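Local coordinates for probable ABC transporter extracellular-binding protein YckB (Bacillus subtilis, PDB 2IEE), which probably binds a solute outside the cell membrane as part of a binding-protein-dependent ABC transport system, at residues T34-T39 with K45-E50; Y49-V54 with V65-M70; V54-K59 with K229-D234; A88-V93 with P106-Y111; K239-K242 with A248-S251. All coordinates share one frame; numbering follows the deposited sequence.

Interaction 1. Residues T34-T39 with K45-E50; sequences TSYHDT and KLTGYE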
# COMPACT_ATOMS: atom_id res chain seq x y z
N THR A 34 -5.32 4.04 0.30
CA THR A 34 -5.73 3.01 -0.65
C THR A 34 -7.07 2.34 -0.30
O THR A 34 -7.78 1.86 -1.18
CB THR A 34 -4.63 1.95 -0.79
OG1 THR A 34 -4.83 1.23 -2.01
CG2 THR A 34 -4.66 0.98 0.38
N SER A 35 -7.39 2.30 0.98
CA SER A 35 -8.64 1.72 1.46
C SER A 35 -8.96 2.38 2.80
O SER A 35 -8.41 2.00 3.83
CB SER A 35 -8.51 0.21 1.63
OG SER A 35 -9.71 -0.34 2.15
N TYR A 36 -9.84 3.37 2.77
CA TYR A 36 -10.21 4.08 3.99
C TYR A 36 -11.57 4.73 3.82
O TYR A 36 -12.19 4.61 2.76
CB TYR A 36 -9.17 5.17 4.31
CG TYR A 36 -9.15 6.28 3.28
CD1 TYR A 36 -8.57 6.09 2.02
CD2 TYR A 36 -9.73 7.52 3.55
CE1 TYR A 36 -8.59 7.09 1.06
CE2 TYR A 36 -9.76 8.53 2.60
CZ TYR A 36 -9.19 8.31 1.36
OH TYR A 36 -9.22 9.32 0.43
N HIS A 37 -12.04 5.43 4.84
CA HIS A 37 -13.34 6.09 4.77
C HIS A 37 -13.16 7.60 4.64
O HIS A 37 -12.36 8.21 5.36
CB HIS A 37 -14.18 5.77 6.00
CG HIS A 37 -14.45 4.31 6.19
ND1 HIS A 37 -13.62 3.49 6.94
CD2 HIS A 37 -15.44 3.51 5.73
CE1 HIS A 37 -14.09 2.26 6.93
NE2 HIS A 37 -15.19 2.24 6.20
N ASP A 38 -13.91 8.19 3.72
CA ASP A 38 -13.87 9.63 3.47
C ASP A 38 -14.63 10.41 4.54
O ASP A 38 -15.77 10.82 4.34
CB ASP A 38 -14.45 9.91 2.08
CG ASP A 38 -14.42 11.38 1.72
OD1 ASP A 38 -13.53 12.10 2.22
OD2 ASP A 38 -15.28 11.83 0.94
N THR A 39 -13.97 10.64 5.67
CA THR A 39 -14.57 11.37 6.78
C THR A 39 -14.50 12.88 6.61
O THR A 39 -15.26 13.60 7.25
CB THR A 39 -13.91 10.99 8.12
OG1 THR A 39 -12.49 11.17 8.02
CG2 THR A 39 -14.20 9.54 8.47
N LYS A 45 -17.70 7.33 3.24
CA LYS A 45 -17.74 6.34 2.16
C LYS A 45 -16.43 5.59 2.05
O LYS A 45 -15.35 6.18 2.12
CB LYS A 45 -18.03 7.02 0.83
CG LYS A 45 -18.20 6.06 -0.34
CD LYS A 45 -18.46 6.80 -1.64
CE LYS A 45 -18.71 5.84 -2.79
NZ LYS A 45 -18.89 6.57 -4.08
N LEU A 46 -16.51 4.27 1.88
CA LEU A 46 -15.31 3.46 1.74
C LEU A 46 -14.72 3.84 0.39
O LEU A 46 -15.39 3.76 -0.64
CB LEU A 46 -15.67 1.96 1.78
CG LEU A 46 -14.52 0.95 1.63
CD1 LEU A 46 -13.47 1.17 2.71
CD2 LEU A 46 -15.07 -0.46 1.71
N THR A 47 -13.48 4.28 0.38
CA THR A 47 -12.85 4.71 -0.86
C THR A 47 -11.36 4.42 -0.83
O THR A 47 -10.92 3.56 -0.08
CB THR A 47 -13.13 6.21 -1.10
OG1 THR A 47 -12.58 6.61 -2.36
CG2 THR A 47 -12.53 7.05 0.01
N GLY A 48 -10.58 5.13 -1.64
CA GLY A 48 -9.14 4.88 -1.66
C GLY A 48 -8.69 4.31 -3.00
O GLY A 48 -9.49 3.72 -3.72
N TYR A 49 -7.41 4.48 -3.32
CA TYR A 49 -6.90 4.00 -4.59
C TYR A 49 -7.33 2.58 -4.99
O TYR A 49 -7.98 2.39 -6.02
CB TYR A 49 -5.37 4.09 -4.62
CG TYR A 49 -4.78 3.53 -5.90
CD1 TYR A 49 -5.02 4.15 -7.13
CD2 TYR A 49 -4.05 2.36 -5.89
CE1 TYR A 49 -4.53 3.61 -8.31
CE2 TYR A 49 -3.55 1.80 -7.07
CZ TYR A 49 -3.80 2.43 -8.27
OH TYR A 49 -3.32 1.88 -9.43
N GLU A 50 -6.96 1.58 -4.19
CA GLU A 50 -7.29 0.19 -4.50
C GLU A 50 -8.80 -0.07 -4.55
O GLU A 50 -9.28 -0.79 -5.42
CB GLU A 50 -6.62 -0.75 -3.50
CG GLU A 50 -6.84 -2.23 -3.82
CD GLU A 50 -6.01 -3.18 -2.95
OE1 GLU A 50 -5.58 -2.77 -1.86
OE2 GLU A 50 -5.81 -4.34 -3.37
O HOH W 1 -3.30 -1.08 -2.30
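Tyr36 and Thr47 pair in the antiparallel hairpin of strands 36-38 and 45-47, just ahead of helix 49-60. Thr47 N gives a nearly straight bond of 2.7 Å to Tyr36 O, almost in line with the C=O bond. The return bond, Tyr36 N to Thr47 O, is 3.1 Å, and its donor stands above the carbonyl plane. His37 and Leu46 form the next pair, which is non-hydrogen-bonded. Leu46 CD1 lies over one face of the imidazole, 4.0 Å from His37 NE2, which is itself hydrogen-bonded to Glu69.

Tyr36 and Thr47 put their side chains on the other face of the hairpin. Tyr36 CG lies between its backbone N and carbonyl carbon (chi1 66°), and the ring runs alongside Thr47. Thr47 CG2 makes a CH-pi contact, 4.1 Å from the Tyr36 ring centroid. Tyr36 CE1 reaches Gly48 CA at 3.5 Å. An alanine here would remove the ring, and Thr47 CG2 and Gly48 CA would probably lose this cover.

Gly48 is the N-cap residue that turns the hairpin into the helix. A CB on it would clash with Thr34 C and Ser35 N. Past this cap, Thr34 OG1 accepts from Glu50 N at 3.1 Å. The hydroxyl also donates to a water, 2.8 Å from Thr34 OG1. That water donates to Glu50 OE1 at 2.9 Å, while Glu50 OE2 bonds to Tyr107.

Interaction 2. Residues Y49-V54 with V65-M70; sequences YEVEVV and VEFKEM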
# COMPACT_ATOMS: atom_id res chain seq x y z
N TYR A 49 -7.41 4.48 -3.32
CA TYR A 49 -6.90 4.00 -4.59
C TYR A 49 -7.33 2.58 -4.99
O TYR A 49 -7.98 2.39 -6.02
CB TYR A 49 -5.37 4.09 -4.62
CG TYR A 49 -4.78 3.53 -5.90
CD1 TYR A 49 -5.02 4.15 -7.13
CD2 TYR A 49 -4.05 2.36 -5.89
CE1 TYR A 49 -4.53 3.61 -8.31
CE2 TYR A 49 -3.55 1.80 -7.07
CZ TYR A 49 -3.80 2.43 -8.27
OH TYR A 49 -3.32 1.88 -9.43
N GLU A 50 -6.96 1.58 -4.19
CA GLU A 50 -7.29 0.19 -4.50
C GLU A 50 -8.80 -0.07 -4.55
O GLU A 50 -9.28 -0.79 -5.42
CB GLU A 50 -6.62 -0.75 -3.50
CG GLU A 50 -6.84 -2.23 -3.82
CD GLU A 50 -6.01 -3.18 -2.95
OE1 GLU A 50 -5.58 -2.77 -1.86
OE2 GLU A 50 -5.81 -4.34 -3.37
N VAL A 51 -9.53 0.51 -3.61
CA VAL A 51 -10.98 0.34 -3.57
C VAL A 51 -11.60 0.85 -4.87
O VAL A 51 -12.43 0.17 -5.47
CB VAL A 51 -11.58 1.11 -2.36
CG1 VAL A 51 -13.08 1.21 -2.48
CG2 VAL A 51 -11.21 0.40 -1.08
N GLU A 52 -11.18 2.03 -5.31
CA GLU A 52 -11.72 2.60 -6.53
C GLU A 52 -11.29 1.82 -7.76
O GLU A 52 -12.05 1.70 -8.72
CB GLU A 52 -11.31 4.08 -6.67
CG GLU A 52 -11.85 5.01 -5.58
CD GLU A 52 -13.36 4.92 -5.40
OE1 GLU A 52 -14.09 4.71 -6.40
OE2 GLU A 52 -13.84 5.06 -4.25
N VAL A 53 -10.07 1.28 -7.74
CA VAL A 53 -9.59 0.49 -8.87
C VAL A 53 -10.46 -0.74 -9.05
O VAL A 53 -10.85 -1.09 -10.16
CB VAL A 53 -8.12 0.03 -8.65
CG1 VAL A 53 -7.74 -1.01 -9.69
CG2 VAL A 53 -7.18 1.24 -8.74
N VAL A 54 -10.77 -1.41 -7.94
CA VAL A 54 -11.61 -2.59 -7.98
C VAL A 54 -13.04 -2.22 -8.41
O VAL A 54 -13.63 -2.87 -9.27
CB VAL A 54 -11.67 -3.27 -6.59
CG1 VAL A 54 -12.67 -4.41 -6.60
CG2 VAL A 54 -10.29 -3.78 -6.20
N VAL A 65 -20.08 -3.81 -6.67
CA VAL A 65 -19.16 -4.36 -5.70
C VAL A 65 -19.72 -4.31 -4.29
O VAL A 65 -20.31 -3.31 -3.88
CB VAL A 65 -17.82 -3.60 -5.70
CG1 VAL A 65 -16.84 -4.29 -4.76
CG2 VAL A 65 -17.27 -3.53 -7.11
N GLU A 66 -19.55 -5.41 -3.57
CA GLU A 66 -20.01 -5.48 -2.19
C GLU A 66 -18.75 -5.59 -1.34
O GLU A 66 -18.15 -6.66 -1.23
CB GLU A 66 -20.90 -6.70 -1.99
CG GLU A 66 -21.77 -6.62 -0.75
CD GLU A 66 -22.59 -7.87 -0.55
OE1 GLU A 66 -23.19 -8.35 -1.54
OE2 GLU A 66 -22.65 -8.38 0.60
N PHE A 67 -18.34 -4.47 -0.76
CA PHE A 67 -17.15 -4.44 0.07
C PHE A 67 -17.42 -4.89 1.50
O PHE A 67 -18.24 -4.31 2.20
CB PHE A 67 -16.55 -3.04 0.08
CG PHE A 67 -15.81 -2.68 -1.18
CD1 PHE A 67 -14.59 -3.30 -1.48
CD2 PHE A 67 -16.32 -1.74 -2.06
CE1 PHE A 67 -13.90 -2.98 -2.65
CE2 PHE A 67 -15.64 -1.41 -3.24
CZ PHE A 67 -14.43 -2.03 -3.53
N LYS A 68 -16.73 -5.95 1.91
CA LYS A 68 -16.87 -6.47 3.26
C LYS A 68 -15.64 -6.04 4.04
O LYS A 68 -14.53 -6.48 3.75
CB LYS A 68 -16.96 -8.00 3.24
CG LYS A 68 -18.25 -8.55 2.64
CD LYS A 68 -19.47 -8.08 3.43
CE LYS A 68 -20.75 -8.67 2.85
NZ LYS A 68 -21.97 -8.15 3.53
N GLU A 69 -15.85 -5.17 5.01
CA GLU A 69 -14.76 -4.66 5.83
C GLU A 69 -14.42 -5.63 6.95
O GLU A 69 -15.30 -6.06 7.69
CB GLU A 69 -15.14 -3.30 6.40
CG GLU A 69 -15.36 -2.26 5.32
CD GLU A 69 -15.83 -0.94 5.88
OE1 GLU A 69 -15.28 -0.51 6.92
OE2 GLU A 69 -16.73 -0.31 5.28
N MSE A 70 -13.13 -5.95 7.06
CA MSE A 70 -12.65 -6.87 8.09
C MSE A 70 -11.14 -6.72 8.26
O MSE A 70 -10.47 -6.14 7.41
CB MSE A 70 -12.98 -8.32 7.70
CG MSE A 70 -12.35 -8.75 6.38
SE MSE A 70 -12.72 -10.58 5.88
CE MSE A 70 -14.49 -10.32 5.13
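Val51 and Phe67 meet between helix segment 49-54 and strand segment 65-69, whose axes come within 10.6 Å and point in nearly opposite directions, at 150°. Side chains of the strand reach both side chains and backbone of the helix. Phe67 supplies most of the reach. Its CG is anti to the carbonyl carbon (chi1 -76°), and the far end of the ring points at the helix. Phe67 CZ lies 3.7 Å from Val51 CG1, and Phe67 CE2 is just as near to that methyl. Phe67 CZ also touches the helix backbone, 3.6 Å from Val51 O. One turn on, Val54 CG1 is 4.3 Å from Phe67 CZ.

Strand 64-69 lies beside and parallel to strand 22-27, and helix 49-60 lies between them in sequence. This is a beta-alpha-beta crossover, with the hairpin of strands 36-38 and 45-47 inserted before the helix. Within the strand, Val65 CG1 sits over one face of the Phe67 ring, offset toward its rim. Leu46 and Arg55 also pack on Phe67. The side chains that meet are apolar, and van der Waals packing against Val51, Val54 and Val65, with one carbonyl oxygen, probably sets the ring's position.

Interaction 3. Residues V54-K59 with K229-D234; sequences VREAAK and KEMSKD
The selenomethionine side chain of Met231 is extended through chi2 (169°) and then bends at chi3 (75°), which carries its end to Glu56 and Ala57. The bend of Glu56 at chi2 (62°) leaves its CB and CG facing the selenomethionine and turns the carboxylate off. Met231 CE lies 3.5 Å from Glu56 CG. It is nearly as close to the carbon before it, with Glu56 CB 3.6 Å from Met231 CE. The selenium takes the next residue. Met231 SE is 3.6 Å from Ala57 N and equally far from Ala57 CA, and 3.9 Å from Ala57 CB. The small alanine thus lets the selenium come down on the helix backbone.

The contact joins helix 49-60 to helix 218-234, far along the chain. In this solute-binding protein, the helices near the C-terminus pack against the same lobe as helix 49-60. The closest CA pair, Ala57 and Met231, is 7.6 Å apart. Leu237 and Leu240 of the following helix 236-244 also pack on Met231. It is therefore a buried apolar link among three helices.

At the outer side the contact becomes polar. Glu56 OE2 forms a salt bridge with Arg60, and Glu230 OE2 forms another with the same arginine. The two acids lie on different helices, with Glu56 OE2 and Glu230 OE2 6.8 Å apart. Arg60 probably offsets their like charges. The chemistry thus divides: the selenium and methyl of Met231 pack on the Glu56 methylenes and on Ala57, and a shared arginine ties the two helices at the outer side.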
# COMPACT_ATOMS: atom_id res chain seq x y z
N VAL A 54 -10.77 -1.41 -7.94
CA VAL A 54 -11.61 -2.59 -7.98
C VAL A 54 -13.04 -2.22 -8.41
O VAL A 54 -13.63 -2.87 -9.27
CB VAL A 54 -11.67 -3.27 -6.59
CG1 VAL A 54 -12.67 -4.41 -6.60
CG2 VAL A 54 -10.29 -3.78 -6.20
N ARG A 55 -13.57 -1.17 -7.79
CA ARG A 55 -14.92 -0.70 -8.08
C ARG A 55 -15.11 -0.48 -9.58
O ARG A 55 -16.05 -0.98 -10.18
CB ARG A 55 -15.19 0.59 -7.29
CG ARG A 55 -16.54 1.26 -7.51
CD ARG A 55 -16.73 2.43 -6.53
NE ARG A 55 -17.17 1.97 -5.21
CZ ARG A 55 -16.77 2.48 -4.05
NH1 ARG A 55 -15.91 3.49 -4.02
NH2 ARG A 55 -17.25 1.99 -2.92
N GLU A 56 -14.18 0.26 -10.18
CA GLU A 56 -14.22 0.57 -11.60
C GLU A 56 -14.01 -0.68 -12.46
O GLU A 56 -14.67 -0.86 -13.48
CB GLU A 56 -13.16 1.63 -11.93
CG GLU A 56 -13.14 2.10 -13.38
CD GLU A 56 -14.44 2.78 -13.79
OE1 GLU A 56 -15.10 3.38 -12.92
OE2 GLU A 56 -14.79 2.72 -14.99
N ALA A 57 -13.09 -1.54 -12.04
CA ALA A 57 -12.82 -2.76 -12.79
C ALA A 57 -14.10 -3.59 -12.83
O ALA A 57 -14.49 -4.11 -13.87
CB ALA A 57 -11.69 -3.55 -12.14
N ALA A 58 -14.76 -3.71 -11.68
CA ALA A 58 -16.00 -4.47 -11.60
C ALA A 58 -17.04 -3.82 -12.50
O ALA A 58 -17.80 -4.52 -13.18
CB ALA A 58 -16.49 -4.51 -10.16
N LYS A 59 -17.08 -2.50 -12.50
CA LYS A 59 -18.03 -1.77 -13.33
C LYS A 59 -17.79 -2.10 -14.80
O LYS A 59 -18.74 -2.31 -15.55
CB LYS A 59 -17.91 -0.26 -13.10
CG LYS A 59 -19.00 0.55 -13.79
CD LYS A 59 -18.79 2.05 -13.65
CE LYS A 59 -19.93 2.81 -14.33
NZ LYS A 59 -19.76 4.29 -14.21
N LYS A 229 -6.46 -4.29 -17.60
CA LYS A 229 -5.64 -3.98 -18.77
C LYS A 229 -6.27 -2.83 -19.55
O LYS A 229 -5.58 -1.94 -20.03
CB LYS A 229 -5.51 -5.22 -19.67
CG LYS A 229 -4.74 -4.98 -20.96
CD LYS A 229 -4.52 -6.28 -21.73
CE LYS A 229 -3.69 -6.04 -22.99
NZ LYS A 229 -3.37 -7.32 -23.70
N GLU A 230 -7.59 -2.88 -19.67
CA GLU A 230 -8.35 -1.86 -20.37
C GLU A 230 -8.16 -0.52 -19.65
O GLU A 230 -8.05 0.53 -20.29
CB GLU A 230 -9.83 -2.25 -20.39
CG GLU A 230 -10.75 -1.28 -21.12
CD GLU A 230 -12.20 -1.73 -21.06
OE1 GLU A 230 -12.52 -2.80 -21.64
OE2 GLU A 230 -13.02 -1.03 -20.43
N MSE A 231 -8.14 -0.57 -18.33
CA MSE A 231 -7.97 0.62 -17.50
C MSE A 231 -6.53 1.12 -17.59
O MSE A 231 -6.26 2.32 -17.60
CB MSE A 231 -8.33 0.31 -16.05
CG MSE A 231 -9.83 0.18 -15.80
SE MSE A 231 -10.22 -0.54 -14.04
CE MSE A 231 -9.82 1.03 -12.99
N SER A 232 -5.60 0.17 -17.68
CA SER A 232 -4.19 0.48 -17.79
C SER A 232 -3.90 1.21 -19.09
O SER A 232 -3.09 2.15 -19.12
CB SER A 232 -3.37 -0.81 -17.73
OG SER A 232 -1.99 -0.52 -17.88
N LYS A 233 -4.57 0.79 -20.16
CA LYS A 233 -4.36 1.39 -21.47
C LYS A 233 -5.07 2.73 -21.68
O LYS A 233 -4.55 3.58 -22.41
CB LYS A 233 -4.79 0.39 -22.57
CG LYS A 233 -4.05 -0.94 -22.48
CD LYS A 233 -4.64 -2.01 -23.40
CE LYS A 233 -4.24 -1.80 -24.85
NZ LYS A 233 -4.65 -2.95 -25.72
N ASP A 234 -6.23 2.93 -21.07
CA ASP A 234 -6.91 4.21 -21.26
C ASP A 234 -6.58 5.27 -20.22
O ASP A 234 -7.17 6.35 -20.22
CB ASP A 234 -8.43 4.03 -21.35
CG ASP A 234 -9.05 3.57 -20.05
OD1 ASP A 234 -8.43 3.76 -18.97
OD2 ASP A 234 -10.17 3.03 -20.11

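Interaction 4. Residues A88-V93 with P106-Y111; sequences ANDIDV and PYKYSY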
# COMPACT_ATOMS: atom_id res chain seq x y z
N ALA A 88 -8.93 -7.24 -1.39
CA ALA A 88 -8.16 -6.11 -1.89
C ALA A 88 -7.71 -5.31 -0.67
O ALA A 88 -8.47 -4.53 -0.11
CB ALA A 88 -9.02 -5.24 -2.79
N ASN A 89 -6.47 -5.51 -0.25
CA ASN A 89 -5.99 -4.83 0.93
C ASN A 89 -4.48 -4.64 0.92
O ASN A 89 -3.80 -5.06 1.85
CB ASN A 89 -6.41 -5.62 2.18
CG ASN A 89 -6.35 -4.78 3.45
OD1 ASN A 89 -5.93 -5.27 4.50
ND2 ASN A 89 -6.78 -3.53 3.36
N ASP A 90 -3.96 -4.02 -0.13
CA ASP A 90 -2.53 -3.76 -0.22
C ASP A 90 -1.71 -5.03 0.02
O ASP A 90 -0.65 -4.98 0.66
CB ASP A 90 -2.18 -2.68 0.81
CG ASP A 90 -0.94 -1.89 0.43
OD1 ASP A 90 -0.88 -1.39 -0.72
OD2 ASP A 90 -0.05 -1.74 1.28
N ILE A 91 -2.18 -6.15 -0.49
CA ILE A 91 -1.50 -7.42 -0.30
C ILE A 91 -0.41 -7.64 -1.35
O ILE A 91 -0.67 -7.64 -2.55
CB ILE A 91 -2.50 -8.58 -0.35
CG1 ILE A 91 -3.62 -8.32 0.67
CG2 ILE A 91 -1.81 -9.89 -0.04
CD1 ILE A 91 -4.77 -9.29 0.60
N ASP A 92 0.82 -7.84 -0.87
CA ASP A 92 1.95 -8.04 -1.78
C ASP A 92 1.86 -9.35 -2.54
O ASP A 92 1.33 -10.35 -2.04
CB ASP A 92 3.28 -8.00 -1.02
CG ASP A 92 3.50 -6.71 -0.26
OD1 ASP A 92 3.12 -5.63 -0.76
OD2 ASP A 92 4.07 -6.77 0.86
N VAL A 93 2.38 -9.33 -3.76
CA VAL A 93 2.42 -10.53 -4.57
C VAL A 93 3.72 -11.19 -4.14
O VAL A 93 4.77 -10.56 -4.17
CB VAL A 93 2.53 -10.20 -6.07
CG1 VAL A 93 2.60 -11.48 -6.88
CG2 VAL A 93 1.34 -9.36 -6.51
N PRO A 106 -0.63 -6.84 -11.23
CA PRO A 106 -0.45 -5.81 -10.20
C PRO A 106 -0.95 -4.43 -10.63
O PRO A 106 -0.92 -4.10 -11.81
CB PRO A 106 1.06 -5.81 -9.96
CG PRO A 106 1.54 -7.15 -10.51
CD PRO A 106 0.67 -7.32 -11.73
N TYR A 107 -1.42 -3.64 -9.67
CA TYR A 107 -1.87 -2.29 -9.97
C TYR A 107 -1.16 -1.23 -9.11
O TYR A 107 -1.55 -0.06 -9.09
CB TYR A 107 -3.40 -2.16 -9.87
CG TYR A 107 -4.08 -2.94 -8.78
CD1 TYR A 107 -3.95 -2.59 -7.44
CD2 TYR A 107 -4.93 -4.00 -9.10
CE1 TYR A 107 -4.65 -3.26 -6.45
CE2 TYR A 107 -5.64 -4.69 -8.11
CZ TYR A 107 -5.49 -4.31 -6.78
OH TYR A 107 -6.19 -4.96 -5.79
N LYS A 108 -0.12 -1.66 -8.41
CA LYS A 108 0.69 -0.76 -7.59
C LYS A 108 2.07 -1.36 -7.37
O LYS A 108 2.21 -2.53 -7.01
CB LYS A 108 0.04 -0.46 -6.24
CG LYS A 108 0.87 0.50 -5.38
CD LYS A 108 0.03 1.26 -4.34
CE LYS A 108 -0.35 0.39 -3.15
NZ LYS A 108 0.83 0.00 -2.34
N TYR A 109 3.10 -0.55 -7.61
CA TYR A 109 4.48 -0.96 -7.42
C TYR A 109 5.11 0.08 -6.51
O TYR A 109 4.90 1.28 -6.68
CB TYR A 109 5.22 -0.99 -8.76
CG TYR A 109 4.62 -1.92 -9.79
CD1 TYR A 109 3.43 -1.61 -10.44
CD2 TYR A 109 5.24 -3.13 -10.11
CE1 TYR A 109 2.88 -2.47 -11.39
CE2 TYR A 109 4.70 -4.00 -11.06
CZ TYR A 109 3.52 -3.66 -11.69
OH TYR A 109 2.98 -4.51 -12.63
N SER A 110 5.88 -0.38 -5.53
CA SER A 110 6.51 0.54 -4.61
C SER A 110 7.73 -0.11 -3.98
O SER A 110 8.18 -1.18 -4.41
CB SER A 110 5.50 0.95 -3.53
OG SER A 110 6.00 2.01 -2.73
N TYR A 111 8.27 0.56 -2.98
CA TYR A 111 9.44 0.10 -2.23
C TYR A 111 9.55 1.00 -0.99
O TYR A 111 8.91 2.04 -0.92
CB TYR A 111 10.70 0.19 -3.10
CG TYR A 111 10.92 1.53 -3.77
CD1 TYR A 111 11.40 2.62 -3.05
CD2 TYR A 111 10.63 1.70 -5.12
CE1 TYR A 111 11.59 3.86 -3.67
CE2 TYR A 111 10.81 2.93 -5.74
CZ TYR A 111 11.29 4.00 -5.02
OH TYR A 111 11.46 5.21 -5.66
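Lys108 and Asp90 form a salt bridge, with Lys108 NZ giving a hydrogen bond of 2.7 Å to Asp90 OD1. The carboxylate receives it on the syn lone pair of that oxygen. Asp90 OD2 stays farther off, 4.1 Å from Lys108 NZ, so the grip is one-sided. The lysine chain starts extended and then bends at chi3 (76°) and chi4 (67°), which curls the ammonium group back onto the aspartate. This also brings Lys108 CE to 3.1 Å from Asp90 OD1.

Gln209 of strand 197-214 completes the polar cluster. Its OE1 accepts from Lys108 NZ and its NE2 bonds to Asp92 OD1. A leucine in place of Asp90 would probably leave the buried Lys108 without its nearest negative charge, and the ammonium group freer to turn. The other main polar link is indirect. Glu50, the partner of the Tyr107 hydroxyl, also accepts from Asp90 N through OE1, and one carboxylate thus holds both segments.

Packing between the segments is slight. Ala88 CB meets the hydroxyl end of the Tyr107 side chain, with Tyr107 OH at 4.1 Å.

The contact's centre lies about 6 Å from the centre of the chain. Residues 88-93 follow strand 86-87, at the border of the three-stranded parallel sheet. Strand 108-116 belongs to the six-stranded mixed sheet, where it neighbours strand 197-214. That position is consistent with the hinge region between the two lobes in this family. Helix 49-60 covers one flank, and the loop at Val250 lies against Lys108.

Interaction 5. Residues K239-K242 with A248-S251; sequences KLSK and ADVS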
# COMPACT_ATOMS: atom_id res chain seq x y z
N LYS A 239 -5.02 7.79 -13.60
CA LYS A 239 -5.95 8.82 -13.15
C LYS A 239 -6.33 8.63 -11.69
O LYS A 239 -6.30 9.58 -10.90
CB LYS A 239 -7.22 8.80 -14.02
CG LYS A 239 -8.25 9.86 -13.66
CD LYS A 239 -9.30 9.97 -14.75
CE LYS A 239 -10.25 11.13 -14.51
NZ LYS A 239 -11.17 11.34 -15.66
N LEU A 240 -6.69 7.40 -11.32
CA LEU A 240 -7.06 7.12 -9.94
C LEU A 240 -5.86 7.28 -9.01
O LEU A 240 -6.00 7.77 -7.88
CB LEU A 240 -7.63 5.69 -9.83
CG LEU A 240 -9.03 5.49 -10.42
CD1 LEU A 240 -9.35 4.01 -10.49
CD2 LEU A 240 -10.05 6.23 -9.56
N SER A 241 -4.69 6.87 -9.48
CA SER A 241 -3.46 6.97 -8.69
C SER A 241 -3.13 8.41 -8.35
O SER A 241 -2.86 8.74 -7.19
CB SER A 241 -2.29 6.37 -9.47
OG SER A 241 -1.07 6.59 -8.78
N LYS A 242 -3.15 9.27 -9.35
CA LYS A 242 -2.83 10.68 -9.17
C LYS A 242 -3.78 11.34 -8.19
O LYS A 242 -3.40 12.23 -7.44
CB LYS A 242 -2.85 11.40 -10.52
CG LYS A 242 -1.76 10.91 -11.47
CD LYS A 242 -1.84 11.58 -12.84
CE LYS A 242 -1.80 13.10 -12.72
NZ LYS A 242 -1.59 13.72 -14.06
N ALA A 248 1.15 11.40 -8.16
CA ALA A 248 2.11 10.34 -8.47
C ALA A 248 1.33 9.20 -9.11
O ALA A 248 0.13 9.04 -8.87
CB ALA A 248 2.79 9.87 -7.21
N ASP A 249 2.00 8.39 -9.94
CA ASP A 249 1.34 7.26 -10.60
C ASP A 249 1.97 5.96 -10.11
O ASP A 249 2.98 5.50 -10.65
CB ASP A 249 1.48 7.37 -12.12
CG ASP A 249 0.83 6.21 -12.85
OD1 ASP A 249 0.15 5.39 -12.18
OD2 ASP A 249 0.98 6.11 -14.08
N VAL A 250 1.35 5.36 -9.10
CA VAL A 250 1.87 4.13 -8.51
C VAL A 250 1.59 2.86 -9.31
O VAL A 250 2.06 1.78 -8.93
CB VAL A 250 1.31 3.94 -7.08
CG1 VAL A 250 1.48 5.22 -6.29
CG2 VAL A 250 -0.16 3.53 -7.15
N SER A 251 0.84 2.97 -10.40
CA SER A 251 0.49 1.80 -11.20
C SER A 251 1.59 1.31 -12.13
O SER A 251 1.46 0.26 -12.75
CB SER A 251 -0.78 2.07 -12.02
OG SER A 251 -0.54 2.99 -13.07
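Ser241 meets Ala248 and Val250 where the chain, having left helix 236-244, folds back along that helix and is shaped by an Asx turn at Asp249. Ser241 OG is anti to its own backbone nitrogen (chi1 174°), and this directs it at the returning backbone. There it does two jobs. It donates to the carbonyl of Ala248, with Ser241 OG 2.7 Å from Ala248 O. It also accepts from the amide of Val250, with Val250 N 2.7 Å from Ser241 OG and an N-H...O angle of 157°. One side-chain oxygen thus binds a carbonyl and an amide two residues apart.

Val250 CG2 packs beside this hydroxyl, 3.6 Å from Ser241 OG. Next to Ser241, Lys242 lends its inner part to the same carbonyl. Lys242 CA makes a C-H...O contact of 3.4 Å with Ala248 O, and the rest of the lysine chain leads away.

The Asx turn keeps the loop in shape. Asp249 OD1 accepts from Ser251 OG at 2.7 Å, through its syn lone pair. Asp249 OD1 also accepts from Ser251 N at 3.1 Å, a donor that comes from above the carboxylate plane. The other oxygen, Asp249 OD2, is hydrogen-bonded to Thr238, about one helix turn before Ser241. Tyr49 packs on Ser241 and Val250, and Tyr182 on Ala248 and Val250.

The chemistry is likely to hold the loop close against the helix. Both bonding roles of the buried Ser241 hydroxyl are filled by backbone groups, and the Asp249 carboxylate is bonded to Ser251 OG, Ser251 N and Thr238 OG1.

In the fold
Helix 49-60 runs through interactions 1, 2 and 3: its start follows the hairpin, its middle faces strand 64-69 and its later turns meet Met231. Interactions 1 and 2 are centred about 8 Å apart and are joined by bonds from Thr47 to Glu52 and from His37 to Glu69. Interaction 4 is tied to interaction 1 by Tyr49 OH, 2.6 Å from Tyr107 O. Interactions 4 and 5, about 13 Å between centres, meet where Tyr109 N lies 2.9 Å from Val250 O. Interaction 3 touches interaction 5 through Met231 and Leu240. Interaction 4 lies nearest the chain's centre, in a region consistent with the hinge between the lobes.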